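Local coordinates for malonyl coenzyme A-acyl carrier protein transacylase (Helicobacter pylori, PDB 2H1Y), which probably catalyses transfer of the malonyl group from malonyl-CoA to holo-acyl carrier protein, which yields malonyl-ACP and free CoA, at residues E42-A47 and D54-L59; I82-L87 and G93-V98. All blocks are in the same frame, centred on the assembly; numbering follows the deposited sequence.

Contact 1. Residues E42-A47 and D54-L59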
ATOM      1  N   GLU A  42       0.403  -2.644  23.043  1.00 57.26           N
ATOM      2  CA  GLU A  42      -0.815  -1.917  23.320  1.00 57.67           C
ATOM      3  C   GLU A  42      -1.666  -1.685  22.063  1.00 57.53           C
ATOM      4  O   GLU A  42      -2.901  -1.708  22.113  1.00 57.34           O
ATOM      5  CB  GLU A  42      -0.456  -0.610  24.001  1.00 58.07           C
ATOM      6  CG  GLU A  42      -1.620   0.252  24.421  1.00 59.58           C
ATOM      7  CD  GLU A  42      -1.138   1.577  24.955  1.00 62.73           C
ATOM      8  OE1 GLU A  42      -1.875   2.578  24.826  1.00 65.76           O
ATOM      9  OE2 GLU A  42      -0.003   1.626  25.479  1.00 63.76           O
ATOM     10  N   LEU A  43      -1.006  -1.480  20.935  1.00 57.34           N
ATOM     11  CA  LEU A  43      -1.729  -1.181  19.717  1.00 57.58           C
ATOM     12  C   LEU A  43      -2.359  -2.448  19.156  1.00 57.60           C
ATOM     13  O   LEU A  43      -3.454  -2.403  18.595  1.00 57.57           O
ATOM     14  CB  LEU A  43      -0.842  -0.456  18.701  1.00 57.57           C
ATOM     15  CG  LEU A  43      -0.375   0.952  19.112  1.00 57.84           C
ATOM     16  CD1 LEU A  43       0.923   1.313  18.411  1.00 57.67           C
ATOM     17  CD2 LEU A  43      -1.438   2.042  18.878  1.00 57.58           C
ATOM     18  N   PHE A  44      -1.686  -3.577  19.342  1.00 57.82           N
ATOM     19  CA  PHE A  44      -2.284  -4.877  19.022  1.00 58.43           C
ATOM     20  C   PHE A  44      -3.601  -5.119  19.772  1.00 59.10           C
ATOM     21  O   PHE A  44      -4.584  -5.569  19.172  1.00 59.29           O
ATOM     22  CB  PHE A  44      -1.294  -6.025  19.246  1.00 57.60           C
ATOM     23  CG  PHE A  44      -0.540  -6.409  18.014  1.00 57.13           C
ATOM     24  CD1 PHE A  44       0.739  -5.914  17.781  1.00 56.84           C
ATOM     25  CD2 PHE A  44      -1.124  -7.229  17.060  1.00 55.68           C
ATOM     26  CE1 PHE A  44       1.422  -6.253  16.635  1.00 56.10           C
ATOM     27  CE2 PHE A  44      -0.450  -7.571  15.911  1.00 55.60           C
ATOM     28  CZ  PHE A  44       0.825  -7.087  15.693  1.00 55.98           C
ATOM     29  N   GLU A  45      -3.616  -4.804  21.070  1.00 60.00           N
ATOM     30  CA  GLU A  45      -4.829  -4.924  21.894  1.00 60.69           C
ATOM     31  C   GLU A  45      -5.923  -4.009  21.384  1.00 60.24           C
ATOM     32  O   GLU A  45      -7.028  -4.470  21.076  1.00 60.37           O
ATOM     33  CB  GLU A  45      -4.532  -4.637  23.370  1.00 61.22           C
ATOM     34  CG  GLU A  45      -4.780  -5.808  24.334  1.00 64.46           C
ATOM     35  CD  GLU A  45      -4.014  -7.097  23.995  1.00 69.44           C
ATOM     36  OE1 GLU A  45      -4.266  -8.109  24.678  1.00 71.65           O
ATOM     37  OE2 GLU A  45      -3.169  -7.130  23.065  1.00 71.78           O
ATOM     38  N   ARG A  46      -5.597  -2.720  21.279  1.00 59.70           N
ATOM     39  CA  ARG A  46      -6.505  -1.725  20.722  1.00 59.01           C
ATOM     40  C   ARG A  46      -7.092  -2.184  19.389  1.00 59.07           C
ATOM     41  O   ARG A  46      -8.305  -2.039  19.154  1.00 59.35           O
ATOM     42  CB  ARG A  46      -5.788  -0.392  20.543  1.00 59.09           C
ATOM     43  CG  ARG A  46      -5.668   0.440  21.807  1.00 58.06           C
ATOM     44  CD  ARG A  46      -5.961   1.879  21.457  1.00 57.73           C
ATOM     45  NE  ARG A  46      -4.779   2.734  21.468  1.00 56.56           N
ATOM     46  CZ  ARG A  46      -4.652   3.862  20.769  1.00 55.73           C
ATOM     47  NH1 ARG A  46      -5.623   4.268  19.964  1.00 54.15           N
ATOM     48  NH2 ARG A  46      -3.535   4.576  20.861  1.00 55.20           N
ATOM     49  N   ALA A  47      -6.234  -2.749  18.536  1.00 58.39           N
ATOM     50  CA  ALA A  47      -6.639  -3.305  17.249  1.00 58.15           C
ATOM     51  C   ALA A  47      -7.590  -4.501  17.394  1.00 58.21           C
ATOM     52  O   ALA A  47      -8.650  -4.528  16.763  1.00 58.27           O
ATOM     53  CB  ALA A  47      -5.400  -3.683  16.403  1.00 57.92           C
ATOM     54  N   ASP A  54      -9.065 -11.444  17.007  1.00 60.29           N
ATOM     55  CA  ASP A  54      -7.752 -11.482  17.655  1.00 60.52           C
ATOM     56  C   ASP A  54      -6.718 -11.186  16.593  1.00 60.17           C
ATOM     57  O   ASP A  54      -6.576 -11.945  15.629  1.00 59.77           O
ATOM     58  CB  ASP A  54      -7.445 -12.829  18.338  1.00 60.81           C
ATOM     59  CG  ASP A  54      -6.054 -12.849  19.015  1.00 63.05           C
ATOM     60  OD1 ASP A  54      -5.903 -13.481  20.092  1.00 66.30           O
ATOM     61  OD2 ASP A  54      -5.101 -12.232  18.487  1.00 63.34           O
ATOM     62  N   MET A  55      -6.006 -10.081  16.779  1.00 59.71           N
ATOM     63  CA  MET A  55      -5.033  -9.623  15.805  1.00 59.62           C
ATOM     64  C   MET A  55      -3.632 -10.189  16.027  1.00 59.78           C
ATOM     65  O   MET A  55      -2.822 -10.229  15.095  1.00 59.88           O
ATOM     66  CB  MET A  55      -5.003  -8.096  15.760  1.00 59.60           C
ATOM     67  CG  MET A  55      -6.217  -7.483  15.097  1.00 59.42           C
ATOM     68  SD  MET A  55      -6.284  -7.908  13.348  1.00 60.82           S
ATOM     69  CE  MET A  55      -5.614  -6.446  12.568  1.00 59.85           C
ATOM     70  N   LYS A  56      -3.351 -10.622  17.256  1.00 59.60           N
ATOM     71  CA  LYS A  56      -2.104 -11.312  17.567  1.00 59.82           C
ATOM     72  C   LYS A  56      -2.024 -12.583  16.737  1.00 59.45           C
ATOM     73  O   LYS A  56      -1.057 -12.820  16.028  1.00 58.93           O
ATOM     74  CB  LYS A  56      -2.047 -11.673  19.051  1.00 60.10           C
ATOM     75  CG  LYS A  56      -1.552 -10.565  19.958  1.00 62.02           C
ATOM     76  CD  LYS A  56      -2.057 -10.737  21.401  1.00 64.94           C
ATOM     77  CE  LYS A  56      -3.549 -10.358  21.505  1.00 67.40           C
ATOM     78  NZ  LYS A  56      -3.959  -9.830  22.849  1.00 66.07           N
ATOM     79  N   LYS A  57      -3.076 -13.382  16.823  1.00 59.48           N
ATOM     80  CA  LYS A  57      -3.095 -14.691  16.209  1.00 59.78           C
ATOM     81  C   LYS A  57      -3.253 -14.571  14.697  1.00 59.41           C
ATOM     82  O   LYS A  57      -2.630 -15.315  13.927  1.00 59.12           O
ATOM     83  CB  LYS A  57      -4.187 -15.551  16.861  1.00 60.32           C
ATOM     84  CG  LYS A  57      -3.740 -16.132  18.249  1.00 62.27           C
ATOM     85  CD  LYS A  57      -4.838 -16.124  19.337  1.00 63.90           C
ATOM     86  CE  LYS A  57      -5.844 -17.266  19.187  1.00 64.88           C
ATOM     87  NZ  LYS A  57      -6.709 -17.110  17.963  1.00 66.36           N
ATOM     88  N   THR A  58      -4.045 -13.591  14.274  1.00 58.90           N
ATOM     89  CA  THR A  58      -4.232 -13.324  12.856  1.00 58.34           C
ATOM     90  C   THR A  58      -2.935 -12.913  12.156  1.00 58.09           C
ATOM     91  O   THR A  58      -2.749 -13.227  10.990  1.00 57.82           O
ATOM     92  CB  THR A  58      -5.351 -12.302  12.615  1.00 58.30           C
ATOM     93  OG1 THR A  58      -6.458 -12.636  13.463  1.00 59.03           O
ATOM     94  CG2 THR A  58      -5.815 -12.335  11.159  1.00 57.09           C
ATOM     95  N   LEU A  59      -2.026 -12.252  12.867  1.00 58.03           N
ATOM     96  CA  LEU A  59      -0.743 -11.905  12.261  1.00 58.21           C
ATOM     97  C   LEU A  59       0.392 -12.905  12.478  1.00 58.94           C
ATOM     98  O   LEU A  59       1.319 -12.965  11.670  1.00 58.55           O
ATOM     99  CB  LEU A  59      -0.296 -10.481  12.639  1.00 57.67           C
ATOM    100  CG  LEU A  59      -1.244  -9.282  12.469  1.00 56.25           C
ATOM    101  CD1 LEU A  59      -0.453  -8.034  12.194  1.00 54.68           C
ATOM    102  CD2 LEU A  59      -2.287  -9.480  11.395  1.00 53.74           C
TER

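Contact 2. Residues I82-L87 and G93-V98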
ATOM      1  N   ILE A  82       2.585   0.998  13.699  1.00 41.92           N
ATOM      2  CA  ILE A  82       3.512   0.709  14.798  1.00 42.53           C
ATOM      3  C   ILE A  82       4.940   1.129  14.449  1.00 42.73           C
ATOM      4  O   ILE A  82       5.595   1.834  15.226  1.00 42.67           O
ATOM      5  CB  ILE A  82       3.455  -0.784  15.257  1.00 42.30           C
ATOM      6  CG1 ILE A  82       2.096  -1.081  15.885  1.00 42.77           C
ATOM      7  CG2 ILE A  82       4.572  -1.078  16.233  1.00 41.94           C
ATOM      8  CD1 ILE A  82       1.819  -2.527  16.134  1.00 43.09           C
ATOM      9  N   ALA A  83       5.403   0.705  13.277  1.00 43.34           N
ATOM     10  CA  ALA A  83       6.679   1.175  12.733  1.00 44.05           C
ATOM     11  C   ALA A  83       6.810   2.690  12.856  1.00 44.62           C
ATOM     12  O   ALA A  83       7.854   3.188  13.293  1.00 44.63           O
ATOM     13  CB  ALA A  83       6.825   0.759  11.284  1.00 43.85           C
ATOM     14  N   TYR A  84       5.750   3.415  12.486  1.00 44.97           N
ATOM     15  CA  TYR A  84       5.776   4.878  12.531  1.00 45.78           C
ATOM     16  C   TYR A  84       5.902   5.456  13.960  1.00 46.24           C
ATOM     17  O   TYR A  84       6.754   6.319  14.212  1.00 46.00           O
ATOM     18  CB  TYR A  84       4.557   5.471  11.834  1.00 45.55           C
ATOM     19  CG  TYR A  84       4.597   6.985  11.778  1.00 45.26           C
ATOM     20  CD1 TYR A  84       4.283   7.763  12.907  1.00 45.24           C
ATOM     21  CD2 TYR A  84       4.940   7.641  10.598  1.00 42.88           C
ATOM     22  CE1 TYR A  84       4.315   9.163  12.850  1.00 44.23           C
ATOM     23  CE2 TYR A  84       4.972   9.007  10.528  1.00 43.38           C
ATOM     24  CZ  TYR A  84       4.659   9.767  11.655  1.00 44.67           C
ATOM     25  OH  TYR A  84       4.711  11.128  11.563  1.00 45.27           O
ATOM     26  N   GLN A  85       5.049   4.986  14.869  1.00 46.46           N
ATOM     27  CA  GLN A  85       5.092   5.385  16.287  1.00 47.09           C
ATOM     28  C   GLN A  85       6.440   5.133  16.968  1.00 47.09           C
ATOM     29  O   GLN A  85       7.030   6.039  17.567  1.00 47.12           O
ATOM     30  CB  GLN A  85       4.001   4.650  17.073  1.00 47.38           C
ATOM     31  CG  GLN A  85       2.571   4.974  16.656  1.00 48.87           C
ATOM     32  CD  GLN A  85       2.332   6.467  16.442  1.00 50.44           C
ATOM     33  OE1 GLN A  85       1.697   6.854  15.465  1.00 52.41           O
ATOM     34  NE2 GLN A  85       2.848   7.306  17.344  1.00 49.17           N
ATOM     35  N   LEU A  86       6.910   3.890  16.886  1.00 47.17           N
ATOM     36  CA  LEU A  86       8.206   3.512  17.427  1.00 46.73           C
ATOM     37  C   LEU A  86       9.304   4.420  16.885  1.00 46.59           C
ATOM     38  O   LEU A  86      10.047   5.036  17.658  1.00 46.73           O
ATOM     39  CB  LEU A  86       8.487   2.041  17.129  1.00 47.00           C
ATOM     40  CG  LEU A  86       8.143   0.958  18.174  1.00 47.03           C
ATOM     41  CD1 LEU A  86       7.193   1.414  19.292  1.00 47.62           C
ATOM     42  CD2 LEU A  86       7.651  -0.320  17.525  1.00 45.87           C
ATOM     43  N   LEU A  87       9.373   4.561  15.565  1.00 46.44           N
ATOM     44  CA  LEU A  87      10.400   5.409  14.968  1.00 46.64           C
ATOM     45  C   LEU A  87      10.235   6.874  15.380  1.00 47.22           C
ATOM     46  O   LEU A  87      11.182   7.457  15.897  1.00 47.61           O
ATOM     47  CB  LEU A  87      10.489   5.235  13.437  1.00 46.46           C
ATOM     48  CG  LEU A  87      11.525   6.062  12.654  1.00 45.92           C
ATOM     49  CD1 LEU A  87      12.886   6.064  13.330  1.00 43.66           C
ATOM     50  CD2 LEU A  87      11.652   5.563  11.240  1.00 45.57           C
ATOM     51  N   GLY A  93      12.743  15.290  17.694  1.00 58.19           N
ATOM     52  CA  GLY A  93      11.641  16.137  17.219  1.00 57.45           C
ATOM     53  C   GLY A  93      10.582  15.443  16.370  1.00 57.07           C
ATOM     54  O   GLY A  93       9.800  16.090  15.679  1.00 56.98           O
ATOM     55  N   GLY A  94      10.548  14.118  16.410  1.00 56.87           N
ATOM     56  CA  GLY A  94       9.576  13.358  15.625  1.00 56.35           C
ATOM     57  C   GLY A  94       9.853  13.346  14.125  1.00 56.11           C
ATOM     58  O   GLY A  94      10.686  14.112  13.614  1.00 56.21           O
ATOM     59  N   LEU A  95       9.142  12.477  13.415  1.00 55.02           N
ATOM     60  CA  LEU A  95       9.326  12.352  11.991  1.00 54.04           C
ATOM     61  C   LEU A  95       8.808  13.592  11.307  1.00 54.21           C
ATOM     62  O   LEU A  95       7.687  14.030  11.549  1.00 54.19           O
ATOM     63  CB  LEU A  95       8.626  11.105  11.449  1.00 53.58           C
ATOM     64  CG  LEU A  95       9.256   9.767  11.801  1.00 51.72           C
ATOM     65  CD1 LEU A  95       8.359   8.628  11.362  1.00 49.21           C
ATOM     66  CD2 LEU A  95      10.622   9.650  11.151  1.00 50.33           C
ATOM     67  N   LYS A  96       9.650  14.167  10.457  1.00 54.22           N
ATOM     68  CA  LYS A  96       9.249  15.286   9.648  1.00 54.20           C
ATOM     69  C   LYS A  96       9.703  14.964   8.233  1.00 52.89           C
ATOM     70  O   LYS A  96      10.728  15.468   7.797  1.00 53.62           O
ATOM     71  CB  LYS A  96       9.910  16.581  10.140  1.00 54.48           C
ATOM     72  CG  LYS A  96       9.814  16.878  11.652  1.00 55.75           C
ATOM     73  CD  LYS A  96      10.591  18.175  11.995  1.00 56.47           C
ATOM     74  CE  LYS A  96      11.056  18.235  13.480  1.00 59.99           C
ATOM     75  NZ  LYS A  96      12.134  17.206  13.824  1.00 60.60           N
ATOM     76  N   PRO A  97       8.952  14.117   7.511  1.00 51.62           N
ATOM     77  CA  PRO A  97       9.375  13.732   6.171  1.00 50.82           C
ATOM     78  C   PRO A  97       8.991  14.812   5.192  1.00 50.26           C
ATOM     79  O   PRO A  97       8.043  15.543   5.458  1.00 50.33           O
ATOM     80  CB  PRO A  97       8.525  12.494   5.891  1.00 50.55           C
ATOM     81  CG  PRO A  97       7.268  12.764   6.609  1.00 50.81           C
ATOM     82  CD  PRO A  97       7.665  13.493   7.872  1.00 51.37           C
ATOM     83  N   VAL A  98       9.692  14.916   4.064  1.00 49.69           N
ATOM     84  CA  VAL A  98       9.265  15.888   3.043  1.00 48.89           C
ATOM     85  C   VAL A  98       7.945  15.470   2.374  1.00 48.55           C
ATOM     86  O   VAL A  98       7.080  16.308   2.166  1.00 48.93           O
ATOM     87  CB  VAL A  98      10.417  16.422   2.065  1.00 48.72           C
ATOM     88  CG1 VAL A  98      11.779  15.782   2.358  1.00 48.33           C
ATOM     89  CG2 VAL A  98      10.018  16.343   0.592  1.00 47.18           C
TER

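Contact 1. Residues E42-A47 and D54-L59
Phe44 is the bump of this contact, and the first turn of helix 55-60 offers the hollow. The ring enters with its CD2-CE2 side. Leu59 meets it at the edge, with CD1 3.7 Å from Phe44 CE2 and CG lying in the ring plane. The backbone O of Met55 also comes to that edge, 3.7 Å from Phe44 CE2. Next to the ring, Met55 fits beside Ala47, with Met55 CG 4.1 Å from Ala47 CB. CG of Met55 stands beside its backbone N (chi1 -73°), which sets it against Ala47; beyond it the chain bends away at chi2 and chi3. The short helix segments lie nearly at right angles, at 103°.

On the outer side Lys56 reaches across to Glu45. The glutamate chain bends at chi2 (56°) and brings its carboxylate back toward helix 55-60. The ammonium faces both carboxylate oxygens in a salt bridge: Lys56 NZ is 2.5 Å from Glu45 OE1 and 2.8 Å from Glu45 OE2. Asp54 caps the second helix by accepting from Lys57 N. A hydrogen bond between Ser48 OG and Met55 N ties helix 38-51 to the start of helix 55-60. Tyr34, Phe60 and Leu78 surround more of the Phe44 ring. The chemistry is that of two successive helices joined by a short turn: a buried apolar side, with a salt bridge on the exposed side.

Contact 2. Residues I82-L87 and G93-V98
Leu95 lays its CD1 methyl over one face of the Tyr84 ring. The methyl is 3.8 Å from the ring centroid and 22° off the normal, a CH-pi contact. It is displaced toward the rim, and its closest ring atom is CE2, with Leu95 CD1 to Tyr84 CE2 at 3.5 Å. The chains run past one another head to tail, with Leu95 CB 3.9 Å from Tyr84 OH. The other methyl of the fork serves Leu87. Leu95 CD2 is 4.0 Å from Leu87 CG, and these side chains meet at about a right angle. One leucine therefore bridges two residues a helical turn apart.

Torsions on the helix set up the site. Tyr84 has CG opposite its backbone N (chi1 -176°), which swings the ring out from the helix flank to Leu95. The backbone is anchored too: Leu95 N bonds to Asn88 OD1, from the next residue of helix 69-90, and Lys96 N to Tyr15 OH. Lys96 NZ folds back to the carbonyls of Gly93 and Gly94 through weak bonds.

Further out, Leu17 of strand 15-19 and Phe235 touch Tyr84, while Ala313, Ile314 and Leu317 of helix 307-320 touch Leu87. The loop after helix 69-90 thus folds back on the helix before entering strand 99-102, beside strand 15-19. No hydrogen bond crosses between the two segments. The chemistry implies an apolar contact held by dispersion and CH-pi forces, with polar bonds to the loop backbone helping to fix where Leu95 sits.

In the fold
After strand 15-19 and helix 31-36 the chain runs through helix 38-51 and turns into helix 55-60. Contact 1 closes this short loop. The chain then enters the long helix 69-90. Contact 2 closes the next loop, where the chain leaves that helix and heads for strand 99-102 of the mixed sheet. The two loops follow in series and neither encloses the other. Their centres are about 21 Å apart, yet they touch through Ile82: its CD1 is 3.8 Å from Phe44 CE1, and its CG1 is 3.7 Å from Leu43 CD1. Helix 69-90 thus links helices 38-51 and 55-60 to the lead-in of strand 99-102, an inner strand of the mixed sheet.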